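Local coordinates for HydG protein (Carboxydothermus hydrogenoformans, PDB 4RTB) that is a radical SAM enzyme and CO/CN synthase, carrying an iron-sulfur cluster, that acts in maturation of [FeFe]-hydrogenase, at residues A[206-211]-A[226-231]. Residues are numbered along the deposited sequence; the frame is centred on the assembly and turned at random.
Sequences LFQESY and TNFLWR. With SAM (S-adenosylmethionine), chain B.
The S-adenosylmethionine pocket brings Glu209 and Arg231 together, and each holds a different part of the ligand. Glu209 takes the ribose: its OE2 accepts from SAM O3' at 2.5 Å and its OE1 from SAM O2'. Arg231 takes the carboxylate. Its NH2 points almost straight at SAM OXT, 2.6 Å away with an N-H...O angle of 171°, at the edge of the guanidinium. The arginine leaves its helix with CG anti to the backbone N (chi1 169°) and bends at chi3 to reach the ligand. Leu206 CD1 lies over one guanidinium face and 3.6 Å from Arg231 CG. A salt bridge from Glu209 OE2 to Arg231 NH1 is doubtful, because NH1 is modelled too close to a backbone oxygen. The loop 206-211 follows strand 204-205 of the parallel sheet of the radical SAM domain, and helix 228-232 packs beside it. Gln208 joins the two away from the ligand. Its NE2 donates to Ser210 O at 2.9 Å and sits over one face of the Phe228 ring, 3.6 Å from CE2. Its OE1 lies 3.5 Å from Arg231 CG. Nearer the backbone, its CG rests over the centre of the Tyr211 ring. An alanine here is likely to leave Ser210 O without this donor and open gaps over the Tyr211 ring and against the Phe228 face. Tyr211 O meets the Phe228 ring edge near CZ, and Tyr216 packs edge-to-face with that ring.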
loop_
_atom_site.group_PDB
_atom_site.type_symbol
_atom_site.label_atom_id
_atom_site.label_comp_id
_atom_site.label_asym_id
_atom_site.label_seq_id
_atom_site.Cartn_x
_atom_site.Cartn_y
_atom_site.Cartn_z
ATOM N N LEU A 206 -2.418 -3.124 8.605
ATOM C CA LEU A 206 -3.271 -4.284 8.822
ATOM C C LEU A 206 -4.411 -4.275 7.811
ATOM O O LEU A 206 -5.258 -3.381 7.825
ATOM C CB LEU A 206 -3.814 -4.297 10.253
ATOM C CG LEU A 206 -4.209 -5.652 10.851
ATOM C CD1 LEU A 206 -5.588 -6.104 10.392
ATOM C CD2 LEU A 206 -3.156 -6.702 10.529
ATOM N N PHE A 207 -4.428 -5.271 6.932
ATOM C CA PHE A 207 -5.447 -5.337 5.893
ATOM C C PHE A 207 -6.662 -6.106 6.402
ATOM O O PHE A 207 -6.527 -7.185 6.974
ATOM C CB PHE A 207 -4.902 -5.998 4.618
ATOM C CG PHE A 207 -3.582 -5.442 4.147
ATOM C CD1 PHE A 207 -3.201 -4.143 4.448
ATOM C CD2 PHE A 207 -2.723 -6.226 3.392
ATOM C CE1 PHE A 207 -1.987 -3.644 4.016
ATOM C CE2 PHE A 207 -1.511 -5.731 2.955
ATOM C CZ PHE A 207 -1.143 -4.438 3.265
ATOM N N GLN A 208 -7.848 -5.547 6.190
ATOM C CA GLN A 208 -9.088 -6.213 6.574
ATOM C C GLN A 208 -9.329 -7.439 5.685
ATOM O O GLN A 208 -10.131 -8.316 6.021
ATOM C CB GLN A 208 -10.262 -5.229 6.486
ATOM C CG GLN A 208 -11.639 -5.800 6.808
ATOM C CD GLN A 208 -11.675 -6.554 8.122
ATOM O OE1 GLN A 208 -11.005 -6.182 9.084
ATOM N NE2 GLN A 208 -12.456 -7.628 8.167
ATOM N N GLU A 209 -8.606 -7.491 4.565
ATOM C CA GLU A 209 -8.753 -8.521 3.527
ATOM C C GLU A 209 -10.133 -8.460 2.876
ATOM O O GLU A 209 -10.246 -8.312 1.661
ATOM C CB GLU A 209 -8.499 -9.931 4.083
ATOM C CG GLU A 209 -7.275 -10.067 4.982
ATOM C CD GLU A 209 -5.955 -9.908 4.249
ATOM O OE1 GLU A 209 -5.953 -9.866 3.001
ATOM O OE2 GLU A 209 -4.911 -9.826 4.931
ATOM N N SER A 210 -11.179 -8.589 3.684
ATOM C CA SER A 210 -12.540 -8.415 3.195
ATOM C C SER A 210 -13.451 -7.807 4.247
ATOM O O SER A 210 -13.367 -8.140 5.428
ATOM C CB SER A 210 -13.130 -9.742 2.728
ATOM O OG SER A 210 -14.526 -9.603 2.534
ATOM N N TYR A 211 -14.332 -6.922 3.796
ATOM C CA TYR A 211 -15.274 -6.257 4.680
ATOM C C TYR A 211 -16.625 -6.956 4.688
ATOM O O TYR A 211 -17.530 -6.555 5.419
ATOM C CB TYR A 211 -15.438 -4.794 4.269
ATOM C CG TYR A 211 -14.274 -3.932 4.690
ATOM C CD1 TYR A 211 -13.153 -3.797 3.883
ATOM C CD2 TYR A 211 -14.292 -3.264 5.904
ATOM C CE1 TYR A 211 -12.085 -3.013 4.273
ATOM C CE2 TYR A 211 -13.232 -2.480 6.301
ATOM C CZ TYR A 211 -12.133 -2.358 5.484
ATOM O OH TYR A 211 -11.082 -1.578 5.886
ATOM N N THR A 226 -9.973 -16.029 11.934
ATOM C CA THR A 226 -11.384 -16.353 11.689
ATOM C C THR A 226 -12.316 -15.361 12.366
ATOM O O THR A 226 -13.509 -15.291 12.019
ATOM C CB THR A 226 -11.747 -17.775 12.171
ATOM O OG1 THR A 226 -11.264 -17.968 13.507
ATOM C CG2 THR A 226 -11.127 -18.823 11.259
ATOM N N ASN A 227 -11.775 -14.596 13.317
ATOM C CA ASN A 227 -12.552 -13.553 13.974
ATOM C C ASN A 227 -12.566 -12.256 13.179
ATOM O O ASN A 227 -11.559 -11.589 13.024
ATOM C CB ASN A 227 -12.024 -13.283 15.383
ATOM C CG ASN A 227 -13.050 -12.580 16.261
ATOM O OD1 ASN A 227 -13.378 -11.417 16.029
ATOM N ND2 ASN A 227 -13.564 -13.286 17.269
ATOM N N PHE A 228 -13.741 -11.897 12.695
ATOM C CA PHE A 228 -13.941 -10.686 11.904
ATOM C C PHE A 228 -13.671 -9.423 12.726
ATOM O O PHE A 228 -12.808 -8.611 12.377
ATOM C CB PHE A 228 -15.374 -10.694 11.355
ATOM C CG PHE A 228 -15.687 -9.581 10.414
ATOM C CD1 PHE A 228 -16.119 -8.360 10.894
ATOM C CD2 PHE A 228 -15.597 -9.770 9.048
ATOM C CE1 PHE A 228 -16.430 -7.342 10.034
ATOM C CE2 PHE A 228 -15.909 -8.753 8.181
ATOM C CZ PHE A 228 -16.327 -7.538 8.676
ATOM N N LEU A 229 -14.418 -9.269 13.815
ATOM C CA LEU A 229 -14.361 -8.066 14.633
ATOM C C LEU A 229 -13.001 -7.844 15.273
ATOM O O LEU A 229 -12.560 -6.706 15.415
ATOM C CB LEU A 229 -15.435 -8.124 15.712
ATOM C CG LEU A 229 -16.722 -7.388 15.355
ATOM C CD1 LEU A 229 -17.927 -8.220 15.745
ATOM C CD2 LEU A 229 -16.751 -6.036 16.045
ATOM N N TRP A 230 -12.339 -8.928 15.659
ATOM C CA TRP A 230 -11.023 -8.820 16.273
ATOM C C TRP A 230 -10.021 -8.185 15.312
ATOM O O TRP A 230 -9.090 -7.504 15.740
ATOM C CB TRP A 230 -10.522 -10.192 16.728
ATOM C CG TRP A 230 -9.165 -10.146 17.346
ATOM C CD1 TRP A 230 -8.031 -10.755 16.887
ATOM C CD2 TRP A 230 -8.780 -9.437 18.531
ATOM N NE1 TRP A 230 -6.973 -10.476 17.717
ATOM C CE2 TRP A 230 -7.411 -9.666 18.735
ATOM C CE3 TRP A 230 -9.474 -8.625 19.440
ATOM C CZ2 TRP A 230 -6.710 -9.120 19.809
ATOM C CZ3 TRP A 230 -8.779 -8.086 20.506
ATOM C CH2 TRP A 230 -7.413 -8.334 20.682
ATOM N N ARG A 231 -10.221 -8.403 14.016
ATOM C CA ARG A 231 -9.327 -7.854 13.003
ATOM C C ARG A 231 -9.786 -6.465 12.569
ATOM O O ARG A 231 -8.966 -5.598 12.264
ATOM C CB ARG A 231 -9.239 -8.802 11.798
ATOM C CG ARG A 231 -8.555 -8.214 10.565
ATOM C CD ARG A 231 -8.110 -9.296 9.585
ATOM N NE ARG A 231 -6.809 -9.857 9.941
ATOM C CZ ARG A 231 -5.683 -9.625 9.273
ATOM N NH1 ARG A 231 -5.692 -8.852 8.197
ATOM N NH2 ARG A 231 -4.546 -10.176 9.677
HETATM N N SAM B . 0.026 -12.395 8.368
HETATM C CA SAM B . -0.471 -11.024 8.480
HETATM C C SAM B . -1.922 -10.863 8.041
HETATM O O SAM B . -2.567 -11.792 7.566
HETATM O OXT SAM B . -2.486 -9.777 8.156
HETATM C CB SAM B . 0.390 -10.051 7.676
HETATM C CG SAM B . 1.225 -10.636 6.538
HETATM S SD SAM B . 0.357 -11.320 5.105
HETATM C CE SAM B . 1.719 -12.278 4.437
HETATM C "C5'" SAM B . 0.525 -9.983 3.903
HETATM C "C4'" SAM B . -0.668 -9.794 2.970
HETATM O "O4'" SAM B . -0.561 -10.529 1.762
HETATM C "C3'" SAM B . -1.972 -10.250 3.603
HETATM O "O3'" SAM B . -2.552 -9.205 4.345
HETATM C "C2'" SAM B . -2.827 -10.630 2.412
HETATM O "O2'" SAM B . -3.802 -9.646 2.174
HETATM C "C1'" SAM B . -1.869 -10.659 1.234
HETATM N N9 SAM B . -2.055 -11.925 0.512
HETATM C C8 SAM B . -2.063 -13.177 1.062
HETATM N N7 SAM B . -2.273 -14.079 0.078
HETATM C C5 SAM B . -2.412 -13.416 -1.090
HETATM C C6 SAM B . -2.643 -13.847 -2.388
HETATM N N6 SAM B . -2.770 -15.145 -2.646
HETATM N N1 SAM B . -2.741 -12.923 -3.405
HETATM C C2 SAM B . -2.608 -11.577 -3.131
HETATM N N3 SAM B . -2.378 -11.154 -1.838
HETATM C C4 SAM B . -2.280 -12.059 -0.834
#